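Local coordinates for protein antibiotic biosynthesis monooxygenase (Shewanella loihica, PDB 2RIL) that is probably a monooxygenase of the antibiotic biosynthesis monooxygenase family, a dimeric alpha-beta barrel protein, at residues Gln36-His45 and Leu56-Asp67. Sequence-based numbering, arbitrary orientation. Where two conformers were deposited one is given.
With ACT (acetate ion), chain C.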
# COMPACT_ATOMS: atom_id res chain seq x y z
N GLN A 36 -18.39 -6.79 9.05
CA GLN A 36 -19.22 -5.77 8.44
C GLN A 36 -19.58 -6.16 7.03
O GLN A 36 -18.78 -6.79 6.32
CB GLN A 36 -18.52 -4.42 8.45
CG GLN A 36 -18.09 -3.98 9.84
CD GLN A 36 -19.20 -4.00 10.81
OE1 GLN A 36 -20.30 -3.45 10.56
NE2 GLN A 36 -18.93 -4.60 11.96
N PRO A 37 -20.79 -5.80 6.61
CA PRO A 37 -21.16 -6.08 5.24
C PRO A 37 -20.16 -5.50 4.22
O PRO A 37 -19.72 -4.38 4.35
CB PRO A 37 -22.54 -5.41 5.11
CG PRO A 37 -23.09 -5.46 6.46
CD PRO A 37 -21.91 -5.18 7.34
N GLY A 38 -19.82 -6.29 3.24
CA GLY A 38 -18.97 -5.82 2.15
C GLY A 38 -17.48 -6.05 2.37
O GLY A 38 -16.70 -5.84 1.46
N TYR A 39 -17.07 -6.50 3.56
CA TYR A 39 -15.67 -6.78 3.80
C TYR A 39 -15.26 -8.00 3.01
O TYR A 39 -15.92 -9.03 3.13
CB TYR A 39 -15.44 -7.09 5.25
CG TYR A 39 -14.01 -7.42 5.61
CD1 TYR A 39 -13.14 -6.42 5.94
CD2 TYR A 39 -13.58 -8.74 5.66
CE1 TYR A 39 -11.86 -6.69 6.33
CE2 TYR A 39 -12.26 -9.03 6.01
CZ TYR A 39 -11.43 -7.98 6.38
OH TYR A 39 -10.13 -8.18 6.82
N LEU A 40 -14.20 -7.91 2.21
CA LEU A 40 -13.77 -9.04 1.41
C LEU A 40 -12.50 -9.70 1.88
O LEU A 40 -12.51 -10.92 2.08
CB LEU A 40 -13.68 -8.75 -0.11
CG LEU A 40 -15.01 -8.33 -0.74
CD1 LEU A 40 -14.83 -7.76 -2.18
CD2 LEU A 40 -16.02 -9.49 -0.68
N SER A 41 -11.43 -8.93 2.09
CA SER A 41 -10.17 -9.51 2.47
C SER A 41 -9.22 -8.42 2.95
O SER A 41 -9.47 -7.21 2.72
CB SER A 41 -9.58 -10.30 1.31
OG SER A 41 -9.26 -9.44 0.26
N THR A 42 -8.12 -8.83 3.59
CA THR A 42 -7.09 -7.89 3.95
C THR A 42 -5.72 -8.54 3.98
O THR A 42 -5.61 -9.76 4.13
CB THR A 42 -7.40 -7.25 5.32
OG1 THR A 42 -6.75 -5.99 5.42
CG2 THR A 42 -6.99 -8.17 6.45
N GLN A 43 -4.71 -7.69 3.82
CA GLN A 43 -3.32 -8.10 3.93
C GLN A 43 -2.57 -7.04 4.69
O GLN A 43 -2.31 -5.93 4.16
CB GLN A 43 -2.68 -8.31 2.55
CG GLN A 43 -3.29 -9.42 1.73
CD GLN A 43 -2.64 -9.50 0.39
OE1 GLN A 43 -2.79 -8.58 -0.38
NE2 GLN A 43 -1.86 -10.53 0.15
N LEU A 44 -2.20 -7.36 5.92
CA LEU A 44 -1.41 -6.42 6.72
C LEU A 44 0.04 -6.72 6.37
O LEU A 44 0.51 -7.84 6.54
CB LEU A 44 -1.58 -6.68 8.23
CG LEU A 44 -0.79 -5.70 9.13
CD1 LEU A 44 -1.25 -4.25 9.01
CD2 LEU A 44 -0.84 -6.21 10.57
N HIS A 45 0.75 -5.71 5.85
CA HIS A 45 2.14 -5.83 5.42
C HIS A 45 3.06 -5.22 6.50
O HIS A 45 2.79 -4.13 7.03
CB HIS A 45 2.35 -5.07 4.12
CG HIS A 45 1.65 -5.64 2.93
ND1 HIS A 45 0.29 -5.55 2.72
CD2 HIS A 45 2.17 -6.28 1.85
CE1 HIS A 45 0.01 -6.12 1.55
NE2 HIS A 45 1.13 -6.53 0.99
N LEU A 56 4.09 -0.78 9.19
CA LEU A 56 2.88 -1.52 8.84
C LEU A 56 2.11 -0.77 7.79
O LEU A 56 1.96 0.43 7.90
CB LEU A 56 1.95 -1.76 10.02
CG LEU A 56 2.51 -2.62 11.15
CD1 LEU A 56 1.58 -2.51 12.39
CD2 LEU A 56 2.72 -4.07 10.71
N ILE A 57 1.63 -1.49 6.77
CA ILE A 57 0.68 -0.95 5.81
C ILE A 57 -0.38 -1.97 5.55
O ILE A 57 -0.06 -3.10 5.13
CB ILE A 57 1.31 -0.56 4.43
CG1 ILE A 57 2.45 0.45 4.61
CG2 ILE A 57 0.23 -0.02 3.50
CD1 ILE A 57 3.07 0.98 3.32
N ASN A 58 -1.63 -1.66 5.87
CA ASN A 58 -2.72 -2.58 5.57
C ASN A 58 -3.29 -2.30 4.20
O ASN A 58 -3.46 -1.13 3.80
CB ASN A 58 -3.83 -2.50 6.61
CG ASN A 58 -4.85 -3.61 6.43
OD1 ASN A 58 -4.46 -4.76 6.15
ND2 ASN A 58 -6.13 -3.29 6.59
N VAL A 59 -3.64 -3.37 3.48
CA VAL A 59 -4.28 -3.29 2.18
C VAL A 59 -5.50 -4.19 2.23
O VAL A 59 -5.34 -5.40 2.27
CB VAL A 59 -3.33 -3.69 1.05
CG1 VAL A 59 -4.04 -3.45 -0.33
CG2 VAL A 59 -2.00 -2.90 1.05
N ALA A 60 -6.69 -3.60 2.24
CA ALA A 60 -7.95 -4.36 2.39
C ALA A 60 -8.85 -4.13 1.19
O ALA A 60 -8.82 -3.06 0.60
CB ALA A 60 -8.70 -3.90 3.63
N ILE A 61 -9.65 -5.13 0.87
CA ILE A 61 -10.56 -5.05 -0.25
C ILE A 61 -11.99 -5.07 0.28
O ILE A 61 -12.35 -5.90 1.15
CB ILE A 61 -10.40 -6.21 -1.23
CG1 ILE A 61 -8.92 -6.50 -1.47
CG2 ILE A 61 -11.16 -5.89 -2.54
CD1 ILE A 61 -8.29 -5.49 -2.33
N TRP A 62 -12.78 -4.13 -0.21
CA TRP A 62 -14.18 -3.97 0.15
C TRP A 62 -15.04 -4.05 -1.12
O TRP A 62 -14.63 -3.62 -2.19
CB TRP A 62 -14.41 -2.63 0.85
CG TRP A 62 -13.86 -2.59 2.22
CD1 TRP A 62 -12.55 -2.40 2.60
CD2 TRP A 62 -14.59 -2.87 3.41
NE1 TRP A 62 -12.43 -2.51 3.94
CE2 TRP A 62 -13.68 -2.77 4.48
CE3 TRP A 62 -15.94 -3.13 3.68
CZ2 TRP A 62 -14.07 -2.93 5.79
CZ3 TRP A 62 -16.31 -3.29 4.98
CH2 TRP A 62 -15.38 -3.18 6.01
N GLN A 63 -16.27 -4.53 -0.96
CA GLN A 63 -17.15 -4.67 -2.11
C GLN A 63 -17.55 -3.34 -2.76
O GLN A 63 -17.82 -3.27 -3.96
CB GLN A 63 -18.40 -5.39 -1.65
CG GLN A 63 -19.33 -5.75 -2.80
CD GLN A 63 -18.76 -6.94 -3.61
OE1 GLN A 63 -18.50 -8.03 -3.04
NE2 GLN A 63 -18.53 -6.74 -4.92
N SER A 64 -17.59 -2.26 -1.97
CA SER A 64 -17.94 -0.94 -2.45
C SER A 64 -17.48 0.11 -1.51
O SER A 64 -17.24 -0.16 -0.32
CB SER A 64 -19.48 -0.82 -2.58
OG SER A 64 -20.12 -0.91 -1.33
N GLU A 65 -17.41 1.34 -2.03
CA GLU A 65 -17.15 2.51 -1.20
C GLU A 65 -18.22 2.61 -0.10
O GLU A 65 -17.88 2.89 1.06
CB GLU A 65 -17.20 3.80 -2.03
CG GLU A 65 -16.02 4.07 -2.90
CD GLU A 65 -16.15 5.36 -3.69
OE1 GLU A 65 -16.35 6.40 -3.06
OE2 GLU A 65 -16.05 5.32 -4.91
N ALA A 66 -19.49 2.47 -0.47
CA ALA A 66 -20.56 2.58 0.50
C ALA A 66 -20.36 1.63 1.67
O ALA A 66 -20.55 1.99 2.84
CB ALA A 66 -21.92 2.30 -0.17
N ASP A 67 -20.04 0.37 1.36
CA ASP A 67 -19.81 -0.59 2.43
C ASP A 67 -18.68 -0.20 3.35
O ASP A 67 -18.79 -0.28 4.61
CB ASP A 67 -19.62 -2.00 1.90
CG ASP A 67 -20.88 -2.59 1.33
OD1 ASP A 67 -21.95 -2.12 1.66
OD2 ASP A 67 -20.82 -3.61 0.57
C ACT C . -10.94 -10.91 -2.37
O ACT C . -9.93 -10.36 -1.91
OXT ACT C . -11.15 -10.58 -3.55
CH3 ACT C . -11.79 -11.86 -1.59
O HOH W 1 -20.42 -2.21 5.80
O HOH W 2 -5.12 -6.88 -0.13
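Tyr39 turns the edge of its ring to a face of the Trp62 indole, Tyr39 CD1 standing 3.6 Å from Trp62 CZ2, and this T-shaped pair (planes at 87°) marks one end of an antiparallel hairpin. With CG anti to the backbone N (chi1 179°), the phenol ring reaches the indole edge-first, while Tyr39 CA lies over the six-membered ring in a CH-pi contact, 3.9 Å from its centroid. Pro37 O lies at the indole edge.

Beside this pair the register slips. Leu40 N and Ser41 N both address Ile61 O, the first at 2.9 Å and the second weakly, which makes a classic beta bulge. Leu40, the extra residue, points toward the partner strand, CD1 near Ile61 CG2 and CD2 near Gln63 OE1. Beyond the bulge, regular pairing runs from Ser41 with Ile61 to His45 with Ile57. Side chains alternate between two faces: Thr42, Leu44, Asn58 and Ala60 line the one shared with the aromatic pair, where the Leu44 and Asn58 side chains cross at about a right angle, Leu44 CD1 lying 3.9 Å from Asn58 CB. On the other, His45 CE1 nears Val59 CG2 at 3.8 Å, and Ser41 OG gives a very short bond to an acetate ion that most likely came with the crystallisation solution.

In the type II turn Gln36-Tyr39, Gly38 adopts a positive phi (93°), readily accessible to glycine, and its CA sits 3.3 Å from Asp67 OD2. Asp67 CB comes to 3.4 Å from Pro37 O, and a water lies between Pro37 O and Asp67 O. Ser64 OG caps the following helix by accepting from Asp67 N (3.0 Å).

Helix 19-33 packs on the Tyr39 and Thr42 face through Arg30 and Trp26, and Phe68 of helix 65-79 meets Trp62 edge-to-face. Strand 6-12 continues the sheet beyond 56-62; on the far side, Leu44 and His45 pair with a strand of the second subunit, consistent with a dimeric alpha-beta barrel.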